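Long-range contacts in TCP pilus virulence regulatory protein (PDB 5SUW), which probably acts as an AraC-family transcriptional regulator of cholera virulence genes, including those of the toxin-coregulated pilus, through a C-terminal helix-turn-helix DNA-binding region: residues Val11-Lys16 with Asn78-Val83; Phe17-Phe22 with Ser70-Ser75. One frame throughout, in Å; residues are numbered along the deposited sequence.

Contact 1: Val11-Lys16 with Asn78-Val83; sequences VYRMSK and NINVSV. With 70G (3-[(1R)-8-methyl-1,2,3,4-tetrahydronaphthalen-1-yl]propanoic acid), chain B.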
ATOM      1  N   VAL A  11      -0.814   8.246 -11.245  1.00 37.03           N
ATOM      2  CA  VAL A  11      -2.038   9.037 -11.259  1.00 37.59           C
ATOM      3  C   VAL A  11      -3.069   8.309 -12.110  1.00 42.10           C
ATOM      4  O   VAL A  11      -2.838   8.070 -13.301  1.00 46.10           O
ATOM      5  CB  VAL A  11      -1.807  10.457 -11.799  1.00 39.54           C
ATOM      6  CG1 VAL A  11      -3.120  11.214 -11.844  1.00 34.25           C
ATOM      7  CG2 VAL A  11      -0.823  11.186 -10.925  1.00 32.78           C
ATOM      8  N   TYR A  12      -4.214   7.990 -11.508  1.00 40.30           N
ATOM      9  CA  TYR A  12      -5.300   7.283 -12.168  1.00 34.66           C
ATOM     10  C   TYR A  12      -6.487   8.210 -12.384  1.00 43.76           C
ATOM     11  O   TYR A  12      -6.879   8.954 -11.481  1.00 46.92           O
ATOM     12  CB  TYR A  12      -5.740   6.084 -11.340  1.00 31.35           C
ATOM     13  CG  TYR A  12      -4.610   5.160 -10.969  1.00 34.26           C
ATOM     14  CD1 TYR A  12      -3.897   5.344  -9.801  1.00 33.62           C
ATOM     15  CD2 TYR A  12      -4.259   4.100 -11.790  1.00 42.09           C
ATOM     16  CE1 TYR A  12      -2.871   4.499  -9.457  1.00 35.78           C
ATOM     17  CE2 TYR A  12      -3.237   3.244 -11.453  1.00 38.26           C
ATOM     18  CZ  TYR A  12      -2.544   3.445 -10.290  1.00 40.04           C
ATOM     19  OH  TYR A  12      -1.514   2.595  -9.953  1.00 32.09           O
ATOM     20  N   ARG A  13      -7.063   8.154 -13.581  1.00 54.98           N
ATOM     21  CA  ARG A  13      -8.244   8.935 -13.917  1.00 58.73           C
ATOM     22  C   ARG A  13      -9.499   8.149 -13.539  1.00 60.34           C
ATOM     23  O   ARG A  13      -9.520   6.915 -13.566  1.00 56.43           O
ATOM     24  CB  ARG A  13      -8.251   9.285 -15.413  1.00 59.20           C
ATOM     25  CG  ARG A  13      -9.156  10.455 -15.836  1.00 64.52           C
ATOM     26  CD  ARG A  13      -9.726  10.182 -17.219  1.00 73.74           C
ATOM     27  NE  ARG A  13     -10.221  11.366 -17.918  1.00 86.78           N
ATOM     28  CZ  ARG A  13     -10.684  11.344 -19.168  1.00 94.23           C
ATOM     29  NH1 ARG A  13     -10.713  10.197 -19.838  1.00 96.87           N
ATOM     30  NH2 ARG A  13     -11.122  12.456 -19.754  1.00 89.27           N
ATOM     31  N   MET A  14     -10.552   8.883 -13.182  1.00 62.05           N
ATOM     32  CA  MET A  14     -11.746   8.274 -12.599  1.00 50.47           C
ATOM     33  C   MET A  14     -12.954   9.100 -13.019  1.00 51.64           C
ATOM     34  O   MET A  14     -13.101  10.251 -12.587  1.00 55.01           O
ATOM     35  CB  MET A  14     -11.605   8.205 -11.084  1.00 47.21           C
ATOM     36  CG  MET A  14     -12.738   7.549 -10.328  1.00 52.57           C
ATOM     37  SD  MET A  14     -12.083   7.084  -8.711  1.00 60.18           S
ATOM     38  CE  MET A  14     -13.536   6.409  -7.938  1.00 61.61           C
ATOM     39  N   SER A  15     -13.807   8.527 -13.865  1.00 48.00           N
ATOM     40  CA  SER A  15     -14.946   9.254 -14.403  1.00 55.16           C
ATOM     41  C   SER A  15     -16.129   9.181 -13.435  1.00 63.37           C
ATOM     42  O   SER A  15     -16.079   8.502 -12.403  1.00 64.67           O
ATOM     43  CB  SER A  15     -15.309   8.705 -15.777  1.00 54.60           C
ATOM     44  OG  SER A  15     -15.165   7.294 -15.779  1.00 55.11           O
ATOM     45  N   LYS A  16     -17.213   9.880 -13.784  1.00 53.58           N
ATOM     46  CA  LYS A  16     -18.335  10.038 -12.867  1.00 56.72           C
ATOM     47  C   LYS A  16     -18.929   8.688 -12.467  1.00 48.40           C
ATOM     48  O   LYS A  16     -19.222   7.836 -13.311  1.00 55.61           O
ATOM     49  CB  LYS A  16     -19.413  10.942 -13.482  1.00 62.24           C
ATOM     50  CG  LYS A  16     -20.007  10.474 -14.812  1.00 71.76           C
ATOM     51  CD  LYS A  16     -21.092  11.446 -15.303  1.00 76.29           C
ATOM     52  CE  LYS A  16     -21.704  11.018 -16.643  1.00 79.56           C
ATOM     53  NZ  LYS A  16     -23.050  11.627 -16.892  1.00 79.07           N
ATOM     54  N   ASN A  78     -14.268  14.809 -13.996  1.00 68.46           N
ATOM     55  CA  ASN A  78     -13.398  13.670 -13.764  1.00 64.81           C
ATOM     56  C   ASN A  78     -12.445  13.959 -12.614  1.00 50.29           C
ATOM     57  O   ASN A  78     -12.148  15.109 -12.278  1.00 50.00           O
ATOM     58  CB  ASN A  78     -12.623  13.320 -15.028  1.00 72.71           C
ATOM     59  CG  ASN A  78     -13.536  12.984 -16.179  1.00 77.94           C
ATOM     60  OD1 ASN A  78     -14.707  12.666 -15.978  1.00 82.06           O
ATOM     61  ND2 ASN A  78     -13.008  13.059 -17.401  1.00 73.49           N
ATOM     62  N   ILE A  79     -11.982  12.882 -11.995  1.00 41.35           N
ATOM     63  CA  ILE A  79     -11.171  12.946 -10.788  1.00 45.36           C
ATOM     64  C   ILE A  79      -9.872  12.201 -11.061  1.00 46.99           C
ATOM     65  O   ILE A  79      -9.889  11.086 -11.595  1.00 47.32           O
ATOM     66  CB  ILE A  79     -11.908  12.327  -9.581  1.00 40.75           C
ATOM     67  CG1 ILE A  79     -13.040  13.232  -9.091  1.00 39.29           C
ATOM     68  CG2 ILE A  79     -10.946  12.013  -8.453  1.00 40.04           C
ATOM     69  CD1 ILE A  79     -13.876  12.595  -7.980  1.00 37.03           C
ATOM     70  N   ASN A  80      -8.753  12.805 -10.696  1.00 49.03           N
ATOM     71  CA  ASN A  80      -7.472  12.115 -10.717  1.00 50.77           C
ATOM     72  C   ASN A  80      -7.111  11.691  -9.299  1.00 47.37           C
ATOM     73  O   ASN A  80      -7.063  12.528  -8.387  1.00 40.65           O
ATOM     74  CB  ASN A  80      -6.384  13.005 -11.310  1.00 48.96           C
ATOM     75  CG  ASN A  80      -6.582  13.233 -12.777  1.00 46.08           C
ATOM     76  OD1 ASN A  80      -6.690  14.369 -13.227  1.00 56.48           O
ATOM     77  ND2 ASN A  80      -6.664  12.145 -13.537  1.00 50.47           N
ATOM     78  N   VAL A  81      -6.870  10.390  -9.120  1.00 33.07           N
ATOM     79  CA  VAL A  81      -6.355   9.842  -7.874  1.00 34.91           C
ATOM     80  C   VAL A  81      -4.846   9.685  -8.002  1.00 38.27           C
ATOM     81  O   VAL A  81      -4.359   9.037  -8.943  1.00 46.19           O
ATOM     82  CB  VAL A  81      -7.017   8.495  -7.547  1.00 31.23           C
ATOM     83  CG1 VAL A  81      -6.647   8.069  -6.135  1.00 26.39           C
ATOM     84  CG2 VAL A  81      -8.510   8.603  -7.738  1.00 32.32           C
ATOM     85  N   SER A  82      -4.106  10.278  -7.063  1.00 28.81           N
ATOM     86  CA  SER A  82      -2.654  10.164  -6.998  1.00 26.92           C
ATOM     87  C   SER A  82      -2.274   9.172  -5.912  1.00 25.78           C
ATOM     88  O   SER A  82      -2.785   9.248  -4.797  1.00 42.05           O
ATOM     89  CB  SER A  82      -1.991  11.519  -6.712  1.00 27.83           C
ATOM     90  OG  SER A  82      -2.429  12.491  -7.636  1.00 39.45           O
ATOM     91  N   VAL A  83      -1.361   8.262  -6.236  1.00 38.42           N
ATOM     92  CA  VAL A  83      -0.873   7.256  -5.299  1.00 32.92           C
ATOM     93  C   VAL A  83       0.641   7.368  -5.193  1.00 36.89           C
ATOM     94  O   VAL A  83       1.340   7.423  -6.213  1.00 41.73           O
ATOM     95  CB  VAL A  83      -1.262   5.834  -5.736  1.00 28.89           C
ATOM     96  CG1 VAL A  83      -0.841   4.812  -4.645  1.00 24.98           C
ATOM     97  CG2 VAL A  83      -2.759   5.764  -6.045  1.00 26.44           C
TER
HETATM   98  C10 70G B 301      -2.124   0.378  -7.066  1.00 65.98           C
HETATM   99  C11 70G B 301      -0.794   0.048  -6.373  1.00 68.51           C
HETATM  100  C14 70G B 301      -6.600   4.081  -5.512  1.00 39.25           C
HETATM  101  C15 70G B 301      -7.052   4.294  -6.771  1.00 45.60           C
HETATM  102  C01 70G B 301      -5.284   1.536  -8.840  1.00 36.67           C
HETATM  103  C02 70G B 301      -5.719   2.426  -7.624  1.00 45.01           C
HETATM  104  C03 70G B 301      -5.256   2.207  -6.318  1.00 45.37           C
HETATM  105  C04 70G B 301      -5.702   3.034  -5.260  1.00 38.45           C
HETATM  106  C05 70G B 301      -5.234   2.857  -3.794  1.00 35.34           C
HETATM  107  C06 70G B 301      -4.245   1.714  -3.539  1.00 31.66           C
HETATM  108  C07 70G B 301      -4.330   0.585  -4.634  1.00 50.65           C
HETATM  109  C08 70G B 301      -4.286   1.064  -6.038  1.00 53.49           C
HETATM  110  C09 70G B 301      -2.878   1.472  -6.325  1.00 62.31           C
HETATM  111  O12 70G B 301      -0.493  -1.196  -6.091  1.00 81.89           O
HETATM  112  O13 70G B 301      -0.035   0.908  -6.070  1.00 60.60           O
HETATM  113  C16 70G B 301      -6.607   3.460  -7.862  1.00 47.89           C
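The ring of Tyr12 meets Val83 at its edge. Methyl CG2 of Val83 lies near the ring plane, 3.6 Å from Tyr12 CE1. One face of the same ring is taken by the bound tetrahydronaphthalene propanoic acid, 70G. The ligand methyl C01 sits over the ring centre, 3.6 Å above the plane, in a CH-pi type of approach. Tyr12 CG stands anti to the carbonyl carbon (chi1 -53°), and this lays the ring along the sheet, with an edge to Val83 and a face to the ligand. The phenol oxygen is hydrogen-bonded to Tyr266 on helix 263-270.

Val81 points to the same face of the sheet, and its two methyls have separate tasks. CG1 touches the aromatic ring of 70G at C15, 3.8 Å away. CG2 touches the sulfur of Met14, SD, at 4.0 Å as that side chain passes on away from strand 79-86.

On the other face lie Val11, Arg13, Asn80 and Ser82. Val11 CG1 rests on Asn80 CB at 3.8 Å. The guanidinium of Arg13 stands almost perpendicular to the Asn78 amide, with planes 87° apart. Arg13 NH2 and Asn78 ND2 are 3.1 Å apart, but both are donors, so the pair is not bonded.

The strands themselves run antiparallel. Tyr12 and Val81 exchange two nearly straight backbone bonds, each 2.8 Å between N and O. Ile79 N to Met14 O is a regular bond, but Met14 N to Ile79 O is weak, bent to 117°. Strand 7-14 is an edge strand of its sheet, and strand 79-86 continues the sheet to strand 31-35. This is an antiparallel edge pair of the cupin-like N-terminal domain, with one face lining the ligand pocket.

Contact 2: Phe17-Phe22 with Ser70-Ser75; sequences FDTYIF and SLTSLS. With 70G (3-[(1R)-8-methyl-1,2,3,4-tetrahydronaphthalen-1-yl]propanoic acid), chain B.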
ATOM      1  N   PHE A  17     -19.066   8.497 -11.157  1.00 45.88           N
ATOM      2  CA  PHE A  17     -19.757   7.359 -10.555  1.00 54.62           C
ATOM      3  C   PHE A  17     -19.113   6.022 -10.911  1.00 51.20           C
ATOM      4  O   PHE A  17     -19.757   4.980 -10.818  1.00 56.27           O
ATOM      5  CB  PHE A  17     -21.253   7.366 -10.913  1.00 55.26           C
ATOM      6  CG  PHE A  17     -21.945   8.670 -10.592  1.00 82.04           C
ATOM      7  CD1 PHE A  17     -22.383   9.517 -11.605  1.00 86.52           C
ATOM      8  CD2 PHE A  17     -22.126   9.068  -9.266  1.00 91.57           C
ATOM      9  CE1 PHE A  17     -23.007  10.722 -11.302  1.00 86.88           C
ATOM     10  CE2 PHE A  17     -22.746  10.275  -8.959  1.00 85.31           C
ATOM     11  CZ  PHE A  17     -23.183  11.101  -9.979  1.00 87.54           C
ATOM     12  N   ASP A  18     -17.842   6.015 -11.293  1.00 48.88           N
ATOM     13  CA  ASP A  18     -17.160   4.747 -11.464  1.00 52.50           C
ATOM     14  C   ASP A  18     -16.394   4.404 -10.196  1.00 48.67           C
ATOM     15  O   ASP A  18     -16.096   5.262  -9.364  1.00 56.16           O
ATOM     16  CB  ASP A  18     -16.223   4.776 -12.666  1.00 72.51           C
ATOM     17  CG  ASP A  18     -16.137   3.425 -13.374  1.00 92.31           C
ATOM     18  OD1 ASP A  18     -15.920   2.393 -12.697  1.00 89.34           O
ATOM     19  OD2 ASP A  18     -16.310   3.397 -14.614  1.00106.49           O
ATOM     20  N   THR A  19     -16.088   3.124 -10.046  1.00 41.26           N
ATOM     21  CA  THR A  19     -15.644   2.613  -8.763  1.00 43.01           C
ATOM     22  C   THR A  19     -14.417   1.744  -8.952  1.00 43.11           C
ATOM     23  O   THR A  19     -14.382   0.900  -9.850  1.00 46.03           O
ATOM     24  CB  THR A  19     -16.754   1.804  -8.082  1.00 43.74           C
ATOM     25  OG1 THR A  19     -17.943   2.605  -7.975  1.00 47.65           O
ATOM     26  CG2 THR A  19     -16.308   1.364  -6.707  1.00 44.08           C
ATOM     27  N   TYR A  20     -13.411   1.982  -8.121  1.00 39.34           N
ATOM     28  CA  TYR A  20     -12.316   1.052  -7.920  1.00 39.64           C
ATOM     29  C   TYR A  20     -12.658   0.147  -6.738  1.00 48.48           C
ATOM     30  O   TYR A  20     -13.204   0.612  -5.731  1.00 48.28           O
ATOM     31  CB  TYR A  20     -11.019   1.821  -7.664  1.00 33.13           C
ATOM     32  CG  TYR A  20     -10.479   2.541  -8.879  1.00 45.01           C
ATOM     33  CD1 TYR A  20     -10.298   1.874 -10.081  1.00 52.38           C
ATOM     34  CD2 TYR A  20     -10.134   3.890  -8.817  1.00 49.82           C
ATOM     35  CE1 TYR A  20      -9.793   2.533 -11.194  1.00 62.27           C
ATOM     36  CE2 TYR A  20      -9.632   4.554  -9.918  1.00 45.95           C
ATOM     37  CZ  TYR A  20      -9.467   3.874 -11.108  1.00 59.37           C
ATOM     38  OH  TYR A  20      -8.972   4.531 -12.217  1.00 62.05           O
ATOM     39  N   ILE A  21     -12.377  -1.152  -6.870  1.00 36.73           N
ATOM     40  CA  ILE A  21     -12.736  -2.122  -5.837  1.00 32.25           C
ATOM     41  C   ILE A  21     -11.551  -3.050  -5.584  1.00 37.74           C
ATOM     42  O   ILE A  21     -11.079  -3.731  -6.506  1.00 25.90           O
ATOM     43  CB  ILE A  21     -13.981  -2.939  -6.205  1.00 31.11           C
ATOM     44  CG1 ILE A  21     -15.157  -2.019  -6.496  1.00 45.74           C
ATOM     45  CG2 ILE A  21     -14.349  -3.870  -5.057  1.00 36.13           C
ATOM     46  CD1 ILE A  21     -16.410  -2.745  -6.958  1.00 49.22           C
ATOM     47  N   PHE A  22     -11.096  -3.107  -4.334  1.00 30.14           N
ATOM     48  CA  PHE A  22      -9.908  -3.860  -3.965  1.00 28.90           C
ATOM     49  C   PHE A  22     -10.252  -4.897  -2.910  1.00 26.60           C
ATOM     50  O   PHE A  22     -10.883  -4.584  -1.895  1.00 36.08           O
ATOM     51  CB  PHE A  22      -8.816  -2.923  -3.472  1.00 22.43           C
ATOM     52  CG  PHE A  22      -8.566  -1.784  -4.410  1.00 40.83           C
ATOM     53  CD1 PHE A  22      -7.990  -2.015  -5.670  1.00 40.97           C
ATOM     54  CD2 PHE A  22      -8.935  -0.481  -4.058  1.00 35.38           C
ATOM     55  CE1 PHE A  22      -7.765  -0.964  -6.566  1.00 43.29           C
ATOM     56  CE2 PHE A  22      -8.712   0.586  -4.947  1.00 41.70           C
ATOM     57  CZ  PHE A  22      -8.133   0.345  -6.207  1.00 41.36           C
ATOM     58  N   SER A  70     -13.518   0.031  -1.365  1.00 35.84           N
ATOM     59  CA  SER A  70     -13.850   0.585  -2.659  1.00 28.89           C
ATOM     60  C   SER A  70     -13.778   2.101  -2.582  1.00 34.83           C
ATOM     61  O   SER A  70     -13.946   2.712  -1.521  1.00 30.62           O
ATOM     62  CB  SER A  70     -15.236   0.145  -3.134  1.00 33.15           C
ATOM     63  OG  SER A  70     -16.236   0.488  -2.194  1.00 33.42           O
ATOM     64  N   LEU A  71     -13.508   2.697  -3.734  1.00 35.93           N
ATOM     65  CA  LEU A  71     -13.471   4.139  -3.888  1.00 33.72           C
ATOM     66  C   LEU A  71     -14.386   4.481  -5.048  1.00 37.46           C
ATOM     67  O   LEU A  71     -14.194   3.956  -6.153  1.00 30.98           O
ATOM     68  CB  LEU A  71     -12.044   4.614  -4.154  1.00 31.14           C
ATOM     69  CG  LEU A  71     -11.788   6.102  -4.074  1.00 43.02           C
ATOM     70  CD1 LEU A  71     -11.932   6.523  -2.630  1.00 42.11           C
ATOM     71  CD2 LEU A  71     -10.384   6.360  -4.584  1.00 53.76           C
ATOM     72  N   THR A  72     -15.380   5.342  -4.800  1.00 35.14           N
ATOM     73  CA  THR A  72     -16.377   5.716  -5.802  1.00 33.38           C
ATOM     74  C   THR A  72     -16.386   7.224  -6.011  1.00 39.31           C
ATOM     75  O   THR A  72     -16.411   7.986  -5.041  1.00 34.60           O
ATOM     76  CB  THR A  72     -17.796   5.276  -5.407  1.00 37.73           C
ATOM     77  OG1 THR A  72     -17.823   3.875  -5.100  1.00 43.47           O
ATOM     78  CG2 THR A  72     -18.770   5.566  -6.550  1.00 35.42           C
ATOM     79  N   SER A  73     -16.412   7.644  -7.273  1.00 44.98           N
ATOM     80  CA  SER A  73     -16.508   9.054  -7.618  1.00 44.81           C
ATOM     81  C   SER A  73     -17.939   9.535  -7.428  1.00 40.16           C
ATOM     82  O   SER A  73     -18.867   8.952  -7.998  1.00 46.23           O
ATOM     83  CB  SER A  73     -16.074   9.274  -9.060  1.00 42.75           C
ATOM     84  OG  SER A  73     -16.448  10.573  -9.489  1.00 44.01           O
ATOM     85  N   LEU A  74     -18.123  10.592  -6.629  1.00 37.21           N
ATOM     86  CA  LEU A  74     -19.414  11.265  -6.504  1.00 45.26           C
ATOM     87  C   LEU A  74     -19.425  12.630  -7.191  1.00 51.72           C
ATOM     88  O   LEU A  74     -20.236  13.494  -6.846  1.00 54.80           O
ATOM     89  CB  LEU A  74     -19.829  11.413  -5.036  1.00 33.93           C
ATOM     90  CG  LEU A  74     -19.691  10.205  -4.106  1.00 41.00           C
ATOM     91  CD1 LEU A  74     -19.918  10.609  -2.654  1.00 36.27           C
ATOM     92  CD2 LEU A  74     -20.667   9.126  -4.515  1.00 33.40           C
ATOM     93  N   SER A  75     -18.530  12.836  -8.159  1.00 57.77           N
ATOM     94  CA  SER A  75     -18.461  14.058  -8.947  1.00 57.61           C
ATOM     95  C   SER A  75     -18.764  13.726 -10.398  1.00 64.37           C
ATOM     96  O   SER A  75     -18.698  12.565 -10.811  1.00 65.65           O
ATOM     97  CB  SER A  75     -17.084  14.719  -8.842  1.00 51.82           C
ATOM     98  OG  SER A  75     -16.855  15.182  -7.521  1.00 59.57           O
TER
HETATM   99  C10 70G B 301      -2.124   0.378  -7.066  1.00 65.98           C
HETATM  100  C11 70G B 301      -0.794   0.048  -6.373  1.00 68.51           C
HETATM  101  C14 70G B 301      -6.600   4.081  -5.512  1.00 39.25           C
HETATM  102  C15 70G B 301      -7.052   4.294  -6.771  1.00 45.60           C
HETATM  103  C01 70G B 301      -5.284   1.536  -8.840  1.00 36.67           C
HETATM  104  C02 70G B 301      -5.719   2.426  -7.624  1.00 45.01           C
HETATM  105  C03 70G B 301      -5.256   2.207  -6.318  1.00 45.37           C
HETATM  106  C04 70G B 301      -5.702   3.034  -5.260  1.00 38.45           C
HETATM  107  C05 70G B 301      -5.234   2.857  -3.794  1.00 35.34           C
HETATM  108  C06 70G B 301      -4.245   1.714  -3.539  1.00 31.66           C
HETATM  109  C07 70G B 301      -4.330   0.585  -4.634  1.00 50.65           C
HETATM  110  C08 70G B 301      -4.286   1.064  -6.038  1.00 53.49           C
HETATM  111  C09 70G B 301      -2.878   1.472  -6.325  1.00 62.31           C
HETATM  112  O12 70G B 301      -0.493  -1.196  -6.091  1.00 81.89           O
HETATM  113  O13 70G B 301      -0.035   0.908  -6.070  1.00 60.60           O
HETATM  114  C16 70G B 301      -6.607   3.460  -7.862  1.00 47.89           C
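Thr19-Phe22 and Ser70-Ser73 run antiparallel, their axes 179° apart in direction and 4.6 Å apart at the closest. Tyr20 and Leu71 form the hydrogen-bonded pair, with N to O distances of 2.9 Å both ways. Thr19 with Thr72 and Ile21 with Ser70 are non-hydrogen-bonded pairs. The pairing runs on past the strand start: Ser73 N reaches Asp18 O at 3.2 Å in an almost straight bond. Phe17 N to Ser73 O is a weak bond.

The side chains of Thr19 and Thr72 cross at a slant. Each holds OG1 anti to its carbonyl carbon (chi1 -55° and -53°), and the two hydroxyls are hydrogen-bonded at 3.1 Å. Beside them, the carboxylate of Asp18 folds back to accept Thr19 N through the anti lone pair of OD1. The two strands belong to the second antiparallel sheet of the cupin-like domain, with strand 19-26 at one edge and strand 40-44 beyond strand 66-73.

Tyr20 projects from the opposite face to the threonines. C16 of 70G lies 3.6 Å above its ring plane, offset toward the rim. Ligand atom C07 lies over one face of the Phe22 ring, also offset toward its rim, while the closest approach is Phe22 CZ to C03 at 3.4 Å. That ring meets Phe69 as well. On the threonine side Ile21 CG1 packs against Ser70 CB. At the far end the Phe17 ring lies obliquely by Ser73 O and Leu74.

Contact 2 is nested inside the chain loop closed by contact 1, and their centres lie about 10 Å apart. Each belongs to a different sheet of the cupin-like domain. Their strands follow each other in the chain, 7-14 by 19-26 and 66-73 by 79-86. The sheets meet where Arg13 O and Tyr20 OH form a probable hydrogen bond at 2.8 Å. Met14 CE also packs close to Leu71 O, at 3.1 Å. Between them the contacts line the pocket of 70G: Tyr12 and Val81 from contact 1, Tyr20 and Phe22 from contact 2. Lys31 and Lys230 also hydrogen-bond the ligand.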